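Local coordinates for halogenase PltM (Pseudomonas fluorescens, PDB 6BZN), which halogenates phenolic compounds with unusually broad tolerance of substrate and halide, probably as an FAD-dependent enzyme, at residues S31-A34 / G35-G39; A136-R140 / Q141-Y145; Q330-D334 / R335-L339; Q97-G100 / S101-G105. One frame throughout, in Å; residues are numbered along the deposited sequence.

Overall arrangement
Along the chain the order is contacts 1, 4, 2, 3. Contact 1 opens helix 33-44, the helix of the beta-alpha-beta unit formed with strands 24-29 and 49-52 in the five-stranded parallel sheet; the second half of contact 3 supplies strand 336-338, an outermost strand of that sheet within the chain. The centres of contacts 1 and 3 lie about 16 Å apart, and touch is made where Leu339 CD1 packs on Ala34 and Thr38. Contacts 2 and 4 are closer, centres about 8 Å apart, since strands 134-138 and 104-107 pair in a separate antiparallel sheet. Contact 2 touches contact 1, which sets Ile33 against Arg140, both FAD-binding residues. Contacts 3 and 4 are the most distant, about 34 Å between centres.

Contact 1: S31-A34 / G35-G39; sequences SGIA and GALTG
Ala34 O is gripped twice by Thr38, one turn further along helix 33-44. The backbone N of Thr38 lies 3.1 Å from Ala34 O, and the hydroxyl OG1 gives a shorter bond of 2.8 Å to the same oxygen, the two donors coming from opposite faces of the carbonyl plane. OG1 reaches back because it stands beside its own backbone N, anti to the carbonyl carbon (chi1 -55°). This is the first turn of the helix after strand 24-29, where Gly32 and Gly35 fit the GxGxxG pattern of a Rossmann-type dinucleotide-binding fold, and Ile33 and Ala34 bind FAD. Gly32 holds the N-cap position, its O accepting from Ala36 N at 2.9 Å with the donor almost in line with the carbonyl bond. Leu37 N bonds to Ile33 O in the next step, at 3.0 Å. Before the helix, Ser31 OG is hydrogen-bonded to Asp53, another FAD-binding residue, and to Gln160. Phe358 of helix 352-374 packs on both Ile33 and Leu37. These two lie side by side and point the same way along one flank of the helix. Ile33 sends CG1 anti to its backbone N (chi1 -168°), while Leu37 CG sits 3.2 Å from Ile33 O; the apolar touch itself is made by Ile33 CG1 and Leu37 CD1, 3.7 Å apart.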
ATOM      1  N   SER A  31      11.368  -6.363 -11.348  1.00 14.64           N
ATOM      2  CA  SER A  31      10.531  -6.190 -12.519  1.00 14.63           C
ATOM      3  C   SER A  31       9.049  -6.281 -12.148  1.00 15.18           C
ATOM      4  O   SER A  31       8.222  -6.526 -13.031  1.00 15.81           O
ATOM      5  CB  SER A  31      10.872  -7.250 -13.570  1.00 15.45           C
ATOM      6  OG  SER A  31      10.535  -8.557 -13.104  1.00 16.61           O
ATOM      7  N   GLY A  32       8.726  -6.094 -10.862  1.00 14.60           N
ATOM      8  CA  GLY A  32       7.352  -5.980 -10.389  1.00 14.26           C
ATOM      9  C   GLY A  32       6.800  -4.613 -10.769  1.00 14.49           C
ATOM     10  O   GLY A  32       7.457  -3.833 -11.456  1.00 13.85           O
ATOM     11  N   ILE A  33       5.597  -4.295 -10.314  1.00 13.69           N
ATOM     12  CA  ILE A  33       4.954  -3.070 -10.772  1.00 13.71           C
ATOM     13  C   ILE A  33       5.803  -1.816 -10.537  1.00 13.26           C
ATOM     14  O   ILE A  33       5.831  -0.936 -11.388  1.00 13.11           O
ATOM     15  CB  ILE A  33       3.548  -2.886 -10.165  1.00 13.99           C
ATOM     16  CG1 ILE A  33       2.795  -1.767 -10.897  1.00 14.10           C
ATOM     17  CG2 ILE A  33       3.611  -2.637  -8.663  1.00 14.37           C
ATOM     18  CD1 ILE A  33       1.300  -1.791 -10.619  1.00 13.95           C
ATOM     19  N   ALA A  34       6.487  -1.736  -9.398  1.00 12.48           N
ATOM     20  CA  ALA A  34       7.349  -0.584  -9.110  1.00 12.46           C
ATOM     21  C   ALA A  34       8.471  -0.447 -10.129  1.00 11.92           C
ATOM     22  O   ALA A  34       8.653   0.618 -10.716  1.00 11.84           O
ATOM     23  CB  ALA A  34       7.927  -0.687  -7.717  1.00 12.47           C
ATOM     24  N   GLY A  35       9.214  -1.527 -10.344  1.00 11.82           N
ATOM     25  CA  GLY A  35      10.350  -1.493 -11.282  1.00 11.66           C
ATOM     26  C   GLY A  35       9.905  -1.256 -12.715  1.00 11.69           C
ATOM     27  O   GLY A  35      10.526  -0.489 -13.460  1.00 12.13           O
ATOM     28  N   ALA A  36       8.807  -1.901 -13.089  1.00 11.65           N
ATOM     29  CA  ALA A  36       8.264  -1.782 -14.429  1.00 11.58           C
ATOM     30  C   ALA A  36       7.779  -0.366 -14.743  1.00 11.76           C
ATOM     31  O   ALA A  36       8.061   0.158 -15.813  1.00 11.02           O
ATOM     32  CB  ALA A  36       7.130  -2.761 -14.627  1.00 11.83           C
ATOM     33  N   LEU A  37       7.023   0.241 -13.834  1.00 11.78           N
ATOM     34  CA  LEU A  37       6.536   1.599 -14.088  1.00 12.57           C
ATOM     35  C   LEU A  37       7.665   2.623 -14.107  1.00 12.40           C
ATOM     36  O   LEU A  37       7.656   3.533 -14.944  1.00 12.97           O
ATOM     37  CB  LEU A  37       5.468   2.009 -13.080  1.00 13.53           C
ATOM     38  CG  LEU A  37       4.185   1.194 -13.149  1.00 14.48           C
ATOM     39  CD1 LEU A  37       3.233   1.713 -12.075  1.00 16.09           C
ATOM     40  CD2 LEU A  37       3.532   1.248 -14.516  1.00 15.52           C
ATOM     41  N   THR A  38       8.611   2.483 -13.181  1.00 11.94           N
ATOM     42  CA  THR A  38       9.831   3.281 -13.193  1.00 11.87           C
ATOM     43  C   THR A  38      10.550   3.157 -14.534  1.00 12.03           C
ATOM     44  O   THR A  38      10.918   4.171 -15.145  1.00 12.17           O
ATOM     45  CB  THR A  38      10.764   2.901 -12.031  1.00 11.46           C
ATOM     46  OG1 THR A  38      10.039   3.013 -10.795  1.00 11.37           O
ATOM     47  CG2 THR A  38      11.977   3.801 -12.004  1.00 11.41           C
ATOM     48  N   GLY A  39      10.704   1.930 -15.014  1.00 12.18           N
ATOM     49  CA  GLY A  39      11.408   1.704 -16.273  1.00 12.28           C
ATOM     50  C   GLY A  39      10.662   2.287 -17.452  1.00 12.63           C
ATOM     51  O   GLY A  39      11.275   2.843 -18.366  1.00 12.51           O
TER

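Contact 2: A136-R140 / Q141-Y145; sequences AHLFR and QDIDY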
ATOM      1  N   ALA A 136      -9.889  -1.222  -7.593  1.00 15.75           N
ATOM      2  CA  ALA A 136      -9.519  -2.597  -7.923  1.00 14.00           C
ATOM      3  C   ALA A 136      -8.950  -3.376  -6.740  1.00 13.25           C
ATOM      4  O   ALA A 136      -8.253  -2.828  -5.876  1.00 12.06           O
ATOM      5  CB  ALA A 136      -8.519  -2.599  -9.058  1.00 13.92           C
ATOM      6  N   HIS A 137      -9.250  -4.677  -6.737  1.00 12.29           N
ATOM      7  CA  HIS A 137      -8.453  -5.677  -6.047  1.00 11.71           C
ATOM      8  C   HIS A 137      -7.540  -6.274  -7.122  1.00 11.24           C
ATOM      9  O   HIS A 137      -7.999  -6.984  -8.014  1.00 10.95           O
ATOM     10  CB  HIS A 137      -9.321  -6.771  -5.472  1.00 11.93           C
ATOM     11  CG  HIS A 137     -10.068  -6.364  -4.246  1.00 12.12           C
ATOM     12  ND1 HIS A 137     -11.137  -7.083  -3.763  1.00 12.37           N
ATOM     13  CD2 HIS A 137      -9.888  -5.329  -3.393  1.00 12.08           C
ATOM     14  CE1 HIS A 137     -11.575  -6.516  -2.654  1.00 12.47           C
ATOM     15  NE2 HIS A 137     -10.834  -5.449  -2.410  1.00 12.00           N
ATOM     16  N   LEU A 138      -6.255  -5.958  -7.021  1.00 10.95           N
ATOM     17  CA  LEU A 138      -5.276  -6.250  -8.064  1.00 10.64           C
ATOM     18  C   LEU A 138      -4.770  -7.674  -7.969  1.00 10.36           C
ATOM     19  O   LEU A 138      -4.209  -8.058  -6.940  1.00 10.45           O
ATOM     20  CB  LEU A 138      -4.103  -5.283  -7.936  1.00 10.84           C
ATOM     21  CG  LEU A 138      -4.400  -3.790  -8.027  1.00 11.05           C
ATOM     22  CD1 LEU A 138      -3.190  -3.006  -7.592  1.00 11.79           C
ATOM     23  CD2 LEU A 138      -4.793  -3.395  -9.440  1.00 11.14           C
ATOM     24  N   PHE A 139      -4.972  -8.463  -9.027  1.00 10.53           N
ATOM     25  CA  PHE A 139      -4.430  -9.808  -9.112  1.00 10.26           C
ATOM     26  C   PHE A 139      -3.033  -9.619  -9.658  1.00 10.45           C
ATOM     27  O   PHE A 139      -2.831  -9.493 -10.867  1.00 10.29           O
ATOM     28  CB  PHE A 139      -5.313 -10.692 -10.007  1.00 10.46           C
ATOM     29  CG  PHE A 139      -4.951 -12.156 -10.007  1.00 10.52           C
ATOM     30  CD1 PHE A 139      -4.814 -12.865  -8.815  1.00 10.87           C
ATOM     31  CD2 PHE A 139      -4.810 -12.855 -11.214  1.00 10.49           C
ATOM     32  CE1 PHE A 139      -4.518 -14.224  -8.820  1.00 10.73           C
ATOM     33  CE2 PHE A 139      -4.511 -14.220 -11.215  1.00 10.66           C
ATOM     34  CZ  PHE A 139      -4.371 -14.898 -10.018  1.00 10.53           C
ATOM     35  N   ARG A 140      -2.064  -9.562  -8.749  1.00 10.72           N
ATOM     36  CA  ARG A 140      -0.752  -8.995  -9.083  1.00 11.40           C
ATOM     37  C   ARG A 140       0.031  -9.763 -10.148  1.00 11.49           C
ATOM     38  O   ARG A 140       0.737  -9.150 -10.957  1.00 11.68           O
ATOM     39  CB  ARG A 140       0.078  -8.812  -7.817  1.00 12.09           C
ATOM     40  CG  ARG A 140      -0.470  -7.744  -6.870  1.00 12.39           C
ATOM     41  CD  ARG A 140      -0.311  -6.322  -7.401  1.00 13.06           C
ATOM     42  NE  ARG A 140       1.114  -6.052  -7.607  1.00 13.84           N
ATOM     43  CZ  ARG A 140       1.966  -5.669  -6.659  1.00 14.64           C
ATOM     44  NH1 ARG A 140       1.557  -5.373  -5.435  1.00 14.87           N
ATOM     45  NH2 ARG A 140       3.248  -5.531  -6.969  1.00 15.30           N
ATOM     46  N   GLN A 141      -0.114 -11.085 -10.204  1.00 11.14           N
ATOM     47  CA  GLN A 141       0.528 -11.812 -11.305  1.00 11.20           C
ATOM     48  C   GLN A 141       0.200 -11.238 -12.681  1.00 11.31           C
ATOM     49  O   GLN A 141       1.054 -11.200 -13.552  1.00 11.67           O
ATOM     50  CB  GLN A 141       0.229 -13.313 -11.267  1.00 11.35           C
ATOM     51  CG  GLN A 141      -1.228 -13.714 -11.394  1.00 11.15           C
ATOM     52  CD  GLN A 141      -1.377 -15.181 -11.752  1.00 11.05           C
ATOM     53  OE1 GLN A 141      -1.265 -16.049 -10.896  1.00 11.10           O
ATOM     54  NE2 GLN A 141      -1.636 -15.461 -13.040  1.00 11.69           N
ATOM     55  N   ASP A 142      -1.040 -10.813 -12.892  1.00 11.31           N
ATOM     56  CA  ASP A 142      -1.459 -10.322 -14.209  1.00 11.47           C
ATOM     57  C   ASP A 142      -1.195  -8.837 -14.353  1.00 11.68           C
ATOM     58  O   ASP A 142      -0.758  -8.379 -15.407  1.00 12.56           O
ATOM     59  CB  ASP A 142      -2.928 -10.627 -14.463  1.00 11.72           C
ATOM     60  CG  ASP A 142      -3.206 -12.126 -14.691  1.00 12.19           C
ATOM     61  OD1 ASP A 142      -2.263 -12.942 -14.870  1.00 12.29           O
ATOM     62  OD2 ASP A 142      -4.411 -12.484 -14.680  1.00 12.64           O
ATOM     63  N   ILE A 143      -1.433  -8.088 -13.282  1.00 11.50           N
ATOM     64  CA  ILE A 143      -1.192  -6.653 -13.272  1.00 11.50           C
ATOM     65  C   ILE A 143       0.287  -6.354 -13.504  1.00 11.69           C
ATOM     66  O   ILE A 143       0.620  -5.525 -14.356  1.00 11.30           O
ATOM     67  CB  ILE A 143      -1.683  -6.019 -11.941  1.00 11.34           C
ATOM     68  CG1 ILE A 143      -3.209  -6.123 -11.824  1.00 11.67           C
ATOM     69  CG2 ILE A 143      -1.214  -4.576 -11.783  1.00 11.49           C
ATOM     70  CD1 ILE A 143      -4.000  -5.305 -12.816  1.00 11.91           C
ATOM     71  N   ASP A 144       1.160  -7.031 -12.764  1.00 11.63           N
ATOM     72  CA  ASP A 144       2.608  -6.769 -12.854  1.00 12.43           C
ATOM     73  C   ASP A 144       3.188  -7.184 -14.195  1.00 12.23           C
ATOM     74  O   ASP A 144       4.060  -6.507 -14.716  1.00 12.40           O
ATOM     75  CB  ASP A 144       3.377  -7.427 -11.698  1.00 13.25           C
ATOM     76  CG  ASP A 144       3.088  -6.748 -10.345  1.00 14.68           C
ATOM     77  OD1 ASP A 144       2.052  -6.055 -10.203  1.00 15.58           O
ATOM     78  OD2 ASP A 144       3.892  -6.905  -9.414  1.00 18.04           O
ATOM     79  N   TYR A 145       2.697  -8.282 -14.766  1.00 12.25           N
ATOM     80  CA  TYR A 145       3.212  -8.732 -16.052  1.00 12.72           C
ATOM     81  C   TYR A 145       2.830  -7.677 -17.108  1.00 12.30           C
ATOM     82  O   TYR A 145       3.669  -7.258 -17.903  1.00 12.10           O
ATOM     83  CB  TYR A 145       2.681 -10.115 -16.441  1.00 13.12           C
ATOM     84  CG  TYR A 145       3.566 -10.928 -17.395  1.00 14.08           C
ATOM     85  CD1 TYR A 145       4.732 -10.399 -17.969  1.00 14.48           C
ATOM     86  CD2 TYR A 145       3.218 -12.237 -17.735  1.00 14.41           C
ATOM     87  CE1 TYR A 145       5.531 -11.150 -18.826  1.00 14.73           C
ATOM     88  CE2 TYR A 145       4.007 -12.987 -18.604  1.00 15.22           C
ATOM     89  CZ  TYR A 145       5.165 -12.438 -19.141  1.00 15.21           C
ATOM     90  OH  TYR A 145       5.973 -13.169 -19.994  1.00 16.38           O
TER
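Arg140 and Asp144 form a two-pronged salt bridge across one helical turn. Arg140 NE bonds to Asp144 OD1 at 2.8 Å, nearly straight, and NH2 to Asp144 OD2 at 2.9 Å through the syn lone pair; the guanidinium and carboxylate planes are turned 39° apart. Bends at chi2 and chi3 fold the arginine back to present this side. NH1 has a second anchor in Gly63 O, and Asp144 OD2 a further, weak one in Ile33 N. Among backbone bonds, Phe139 O at the N-cap accepts from Asp142 N at 3.0 Å and Ile143 N at 3.1 Å, on opposite faces of its plane. Two contacts are made with the Phe139 ring: Gln141 CG lies over one face, 3.7 Å from the ring centroid, in a CH-pi contact, with the amide only 19° from parallel to the ring. Asp142 OD2 approaches the ring edge in plane, its carboxylate almost perpendicular, while Gln141 NE2 bonds to Asp142 OD1. Apolar contact is lighter: Leu138 CD2 meets Ile143 CG1 at 4.0 Å. The arrangement is a helix N-terminus entered directly from strand 134-138, with an i to i+4 salt bridge that carries Arg140 of the FAD site.

Contact 3: Q330-D334 / R335-L339; sequences QNVGD and RFCLL
Asn331 O and Leu338 N, 2.8 Å apart, make a nearly straight hydrogen bond, the donor lying close to the line of the carbonyl bond. Gly333 N to Phe336 O, at 2.9 Å, is its counterpart, and between the two sits the single bridge of Val332 with Cys337, a non-hydrogen-bonded antiparallel pair. The arrangement is a tight hairpin-like reversal through Asp334 and Arg335, leading into strand 336-338, an outermost strand of the parallel sheet. On one side of the bridge Val332 CG1 meets Cys337 SG at 4.0 Å. The ring of Phe336 lies across the other side: CG sits between its own backbone N and carbonyl carbon (chi1 71°), which lays the ring over the backbone of the opposing arm, at Val332 and Gly333. Gly333 N stands above the ring centre and Gly333 CA is in CH-pi contact, 4.0 Å from the centroid. Weaker CA-H...O contacts, from Cys337 CA to Asn331 O and Val332 CA to Phe336 O, reinforce the pairing. Further out, Leu199 and Leu203 of helix 198-203 pack on Phe336, and Cys337 bonds through its backbone to Ile189 and Asp191 in the neighbouring part of the sheet. The turn residues are anchored too: Asp334 OD1 accepts from Arg379 N, while the guanidinium of Arg335 reaches Ala187 O and Asp171 O. At the far end Asn331 CB touches Leu338 CB at 3.9 Å, and Asn331 ND2 is held by Thr343 OG1.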
ATOM      1  N   GLN A 330      18.535   5.967   5.627  1.00 15.65           N
ATOM      2  CA  GLN A 330      18.690   6.768   4.406  1.00 16.32           C
ATOM      3  C   GLN A 330      18.223   5.884   3.267  1.00 15.13           C
ATOM      4  O   GLN A 330      18.147   4.661   3.431  1.00 15.50           O
ATOM      5  CB  GLN A 330      20.153   7.122   4.131  1.00 17.91           C
ATOM      6  CG  GLN A 330      20.790   8.097   5.106  1.00 19.66           C
ATOM      7  CD  GLN A 330      22.215   8.482   4.700  1.00 22.20           C
ATOM      8  OE1 GLN A 330      22.879   7.758   3.965  1.00 23.67           O
ATOM      9  NE2 GLN A 330      22.680   9.624   5.181  1.00 23.89           N
ATOM     10  N   ASN A 331      17.910   6.481   2.129  1.00 14.08           N
ATOM     11  CA  ASN A 331      17.604   5.680   0.952  1.00 14.53           C
ATOM     12  C   ASN A 331      18.005   6.251  -0.391  1.00 14.14           C
ATOM     13  O   ASN A 331      17.628   5.703  -1.415  1.00 13.62           O
ATOM     14  CB  ASN A 331      16.107   5.305   0.970  1.00 14.55           C
ATOM     15  CG  ASN A 331      15.216   6.424   0.470  1.00 15.35           C
ATOM     16  OD1 ASN A 331      15.596   7.589   0.497  1.00 16.14           O
ATOM     17  ND2 ASN A 331      14.015   6.075   0.010  1.00 15.52           N
ATOM     18  N   VAL A 332      18.777   7.336  -0.402  1.00 14.86           N
ATOM     19  CA  VAL A 332      19.334   7.868  -1.638  1.00 14.67           C
ATOM     20  C   VAL A 332      20.814   8.136  -1.427  1.00 14.76           C
ATOM     21  O   VAL A 332      21.254   8.411  -0.305  1.00 13.99           O
ATOM     22  CB  VAL A 332      18.617   9.156  -2.103  1.00 15.03           C
ATOM     23  CG1 VAL A 332      17.127   8.903  -2.324  1.00 15.27           C
ATOM     24  CG2 VAL A 332      18.794  10.297  -1.109  1.00 14.92           C
ATOM     25  N   GLY A 333      21.566   8.051  -2.513  1.00 15.56           N
ATOM     26  CA  GLY A 333      22.975   8.472  -2.542  1.00 15.97           C
ATOM     27  C   GLY A 333      23.261   9.161  -3.850  1.00 16.63           C
ATOM     28  O   GLY A 333      22.355   9.408  -4.640  1.00 17.36           O
ATOM     29  N   ASP A 334      24.538   9.448  -4.097  1.00 16.84           N
ATOM     30  CA  ASP A 334      24.970  10.019  -5.369  1.00 16.96           C
ATOM     31  C   ASP A 334      24.495   9.159  -6.548  1.00 16.26           C
ATOM     32  O   ASP A 334      24.053   9.694  -7.565  1.00 15.54           O
ATOM     33  CB  ASP A 334      26.514  10.115  -5.435  1.00 17.58           C
ATOM     34  CG  ASP A 334      27.100  11.154  -4.477  1.00 18.56           C
ATOM     35  OD1 ASP A 334      26.342  11.898  -3.822  1.00 17.37           O
ATOM     36  OD2 ASP A 334      28.344  11.223  -4.378  1.00 19.75           O
ATOM     37  N   ARG A 335      24.609   7.838  -6.395  1.00 16.27           N
ATOM     38  CA  ARG A 335      24.406   6.900  -7.509  1.00 16.74           C
ATOM     39  C   ARG A 335      23.303   5.862  -7.311  1.00 15.97           C
ATOM     40  O   ARG A 335      23.201   4.930  -8.113  1.00 15.03           O
ATOM     41  CB  ARG A 335      25.726   6.176  -7.816  1.00 17.82           C
ATOM     42  CG  ARG A 335      26.866   7.104  -8.229  1.00 18.94           C
ATOM     43  CD  ARG A 335      26.630   7.625  -9.632  1.00 19.23           C
ATOM     44  NE  ARG A 335      27.685   8.513 -10.121  1.00 19.48           N
ATOM     45  CZ  ARG A 335      27.818   8.902 -11.395  1.00 19.51           C
ATOM     46  NH1 ARG A 335      26.977   8.481 -12.341  1.00 18.46           N
ATOM     47  NH2 ARG A 335      28.815   9.722 -11.738  1.00 19.92           N
ATOM     48  N   PHE A 336      22.458   6.031  -6.294  1.00 14.92           N
ATOM     49  CA  PHE A 336      21.378   5.076  -6.075  1.00 14.74           C
ATOM     50  C   PHE A 336      20.167   5.707  -5.426  1.00 14.26           C
ATOM     51  O   PHE A 336      20.242   6.765  -4.809  1.00 14.33           O
ATOM     52  CB  PHE A 336      21.832   3.884  -5.227  1.00 14.81           C
ATOM     53  CG  PHE A 336      22.076   4.224  -3.781  1.00 15.12           C
ATOM     54  CD1 PHE A 336      21.046   4.166  -2.851  1.00 15.09           C
ATOM     55  CD2 PHE A 336      23.333   4.618  -3.354  1.00 15.57           C
ATOM     56  CE1 PHE A 336      21.268   4.470  -1.514  1.00 15.18           C
ATOM     57  CE2 PHE A 336      23.560   4.929  -2.017  1.00 15.91           C
ATOM     58  CZ  PHE A 336      22.525   4.862  -1.100  1.00 15.61           C
ATOM     59  N   CYS A 337      19.048   5.012  -5.584  1.00 14.37           N
ATOM     60  CA  CYS A 337      17.842   5.286  -4.823  1.00 14.39           C
ATOM     61  C   CYS A 337      17.158   3.956  -4.550  1.00 14.17           C
ATOM     62  O   CYS A 337      17.058   3.099  -5.444  1.00 12.94           O
ATOM     63  CB  CYS A 337      16.906   6.218  -5.582  1.00 14.98           C
ATOM     64  SG  CYS A 337      15.266   6.391  -4.814  1.00 17.15           S
ATOM     65  N   LEU A 338      16.729   3.782  -3.301  1.00 13.74           N
ATOM     66  CA  LEU A 338      15.860   2.685  -2.923  1.00 14.19           C
ATOM     67  C   LEU A 338      14.431   3.183  -3.035  1.00 13.82           C
ATOM     68  O   LEU A 338      14.077   4.202  -2.445  1.00 12.80           O
ATOM     69  CB  LEU A 338      16.109   2.241  -1.481  1.00 15.58           C
ATOM     70  CG  LEU A 338      17.304   1.342  -1.175  1.00 17.91           C
ATOM     71  CD1 LEU A 338      18.585   1.806  -1.815  1.00 18.42           C
ATOM     72  CD2 LEU A 338      17.455   1.170   0.327  1.00 18.49           C
ATOM     73  N   LEU A 339      13.613   2.463  -3.788  1.00 12.94           N
ATOM     74  CA  LEU A 339      12.186   2.739  -3.784  1.00 13.43           C
ATOM     75  C   LEU A 339      11.570   2.293  -2.446  1.00 12.91           C
ATOM     76  O   LEU A 339      12.236   1.634  -1.631  1.00 12.17           O
ATOM     77  CB  LEU A 339      11.515   2.090  -4.994  1.00 13.80           C
ATOM     78  CG  LEU A 339      11.770   2.749  -6.348  1.00 14.29           C
ATOM     79  CD1 LEU A 339      10.950   2.006  -7.396  1.00 14.56           C
ATOM     80  CD2 LEU A 339      11.431   4.228  -6.384  1.00 14.76           C
TER

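Contact 4: Q97-G100 / S101-G105; sequences QHVG and SSACG
Val99 CG1 presses on Ala103 CB at 3.5 Å, an apolar touch that spans the turn between helix 92-98 and strand 104-107. The tight side is built round Ala103. Its N bonds to Gly100 O at 3.0 Å, the first-to-fourth hydrogen bond of a type I beta turn from Gly100 to Ala103. The donor stands well above the carbonyl plane, 55° out of it, and not on a lone pair. Ala103 CB also leans on Gly100 O, 3.2 Å away. Val99 places CG1 anti to its backbone N (chi1 -179°), turning that branch toward the methyl. Gly100 leaves the helix with a positive phi of 155°, a conformation that glycine adopts readily and that swings the chain out of the helical path. Ala103 is buried, packed also against Ile95 and Asp142, and its backbone pairs with Phe139. The other side of the turn is looser. Ser101 and Ser102 form its two middle residues, both partly exposed, and their side chains make little contact with residues 97-100: that of Ser102 stays more than 5 Å from them. Their hydroxyls are instead engaged by Thr270 OG1, from a different part of the chain. Across the turn itself there is one backbone hydrogen bond and one small apolar contact, whereas the serines at its crest spend their polar groups on tying it to the loop that holds Thr270.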
ATOM      1  N   GLN A  97     -10.924  -4.796 -19.267  1.00 17.54           N
ATOM      2  CA  GLN A  97     -10.932  -4.558 -20.716  1.00 19.52           C
ATOM      3  C   GLN A  97      -9.553  -4.694 -21.394  1.00 19.10           C
ATOM      4  O   GLN A  97      -9.452  -5.247 -22.487  1.00 18.24           O
ATOM      5  CB  GLN A  97     -11.536  -3.174 -20.981  1.00 22.10           C
ATOM      6  CG  GLN A  97     -11.572  -2.723 -22.424  1.00 25.00           C
ATOM      7  CD  GLN A  97     -12.180  -1.337 -22.586  1.00 28.30           C
ATOM      8  OE1 GLN A  97     -12.791  -0.782 -21.659  1.00 31.13           O
ATOM      9  NE2 GLN A  97     -12.023  -0.772 -23.774  1.00 30.51           N
ATOM     10  N   HIS A  98      -8.503  -4.207 -20.743  1.00 19.06           N
ATOM     11  CA  HIS A  98      -7.172  -4.121 -21.363  1.00 20.32           C
ATOM     12  C   HIS A  98      -6.125  -5.070 -20.836  1.00 18.91           C
ATOM     13  O   HIS A  98      -5.239  -5.442 -21.588  1.00 20.31           O
ATOM     14  CB  HIS A  98      -6.625  -2.713 -21.231  1.00 22.46           C
ATOM     15  CG  HIS A  98      -7.454  -1.696 -21.936  1.00 24.67           C
ATOM     16  ND1 HIS A  98      -7.396  -1.515 -23.301  1.00 26.51           N
ATOM     17  CD2 HIS A  98      -8.385  -0.828 -21.476  1.00 26.38           C
ATOM     18  CE1 HIS A  98      -8.240  -0.559 -23.650  1.00 27.91           C
ATOM     19  NE2 HIS A  98      -8.848  -0.121 -22.560  1.00 28.06           N
ATOM     20  N   VAL A  99      -6.175  -5.409 -19.555  1.00 17.06           N
ATOM     21  CA  VAL A  99      -5.215  -6.340 -18.978  1.00 16.65           C
ATOM     22  C   VAL A  99      -5.769  -7.757 -19.120  1.00 15.86           C
ATOM     23  O   VAL A  99      -5.084  -8.659 -19.602  1.00 16.23           O
ATOM     24  CB  VAL A  99      -4.926  -6.040 -17.494  1.00 16.48           C
ATOM     25  CG1 VAL A  99      -3.900  -7.032 -16.950  1.00 16.47           C
ATOM     26  CG2 VAL A  99      -4.418  -4.617 -17.321  1.00 16.68           C
ATOM     27  N   GLY A 100      -7.006  -7.940 -18.673  1.00 14.10           N
ATOM     28  CA  GLY A 100      -7.692  -9.209 -18.823  1.00 13.75           C
ATOM     29  C   GLY A 100      -8.753  -9.400 -17.774  1.00 13.22           C
ATOM     30  O   GLY A 100      -8.684  -8.832 -16.678  1.00 12.11           O
ATOM     31  N   SER A 101      -9.723 -10.246 -18.084  1.00 12.88           N
ATOM     32  CA  SER A 101     -10.880 -10.401 -17.205  1.00 12.97           C
ATOM     33  C   SER A 101     -10.549 -11.095 -15.870  1.00 13.13           C
ATOM     34  O   SER A 101     -11.321 -10.980 -14.917  1.00 13.67           O
ATOM     35  CB  SER A 101     -12.019 -11.126 -17.920  1.00 13.43           C
ATOM     36  OG  SER A 101     -11.614 -12.402 -18.376  1.00 13.48           O
ATOM     37  N   SER A 102      -9.423 -11.800 -15.786  1.00 12.50           N
ATOM     38  CA  SER A 102      -9.004 -12.386 -14.517  1.00 12.25           C
ATOM     39  C   SER A 102      -8.115 -11.451 -13.676  1.00 12.09           C
ATOM     40  O   SER A 102      -7.725 -11.813 -12.563  1.00 12.10           O
ATOM     41  CB  SER A 102      -8.292 -13.706 -14.771  1.00 12.76           C
ATOM     42  OG  SER A 102      -9.185 -14.673 -15.315  1.00 12.69           O
ATOM     43  N   ALA A 103      -7.828 -10.247 -14.174  1.00 12.00           N
ATOM     44  CA  ALA A 103      -6.759  -9.419 -13.593  1.00 12.33           C
ATOM     45  C   ALA A 103      -7.149  -8.613 -12.350  1.00 12.48           C
ATOM     46  O   ALA A 103      -6.273  -8.083 -11.664  1.00 12.31           O
ATOM     47  CB  ALA A 103      -6.173  -8.507 -14.661  1.00 12.17           C
ATOM     48  N   CYS A 104      -8.442  -8.527 -12.049  1.00 12.54           N
ATOM     49  CA  CYS A 104      -8.867  -7.853 -10.834  1.00 12.95           C
ATOM     50  C   CYS A 104     -10.242  -8.256 -10.353  1.00 13.06           C
ATOM     51  O   CYS A 104     -11.061  -8.828 -11.091  1.00 12.84           O
ATOM     52  CB  CYS A 104      -8.828  -6.332 -10.997  1.00 13.08           C
ATOM     53  SG  CYS A 104     -10.116  -5.675 -12.070  1.00 14.31           S
ATOM     54  N   GLY A 105     -10.443  -8.000  -9.071  1.00 13.16           N
ATOM     55  CA  GLY A 105     -11.755  -7.879  -8.484  1.00 13.67           C
ATOM     56  C   GLY A 105     -12.078  -6.402  -8.295  1.00 14.00           C
ATOM     57  O   GLY A 105     -11.322  -5.514  -8.708  1.00 13.52           O
TER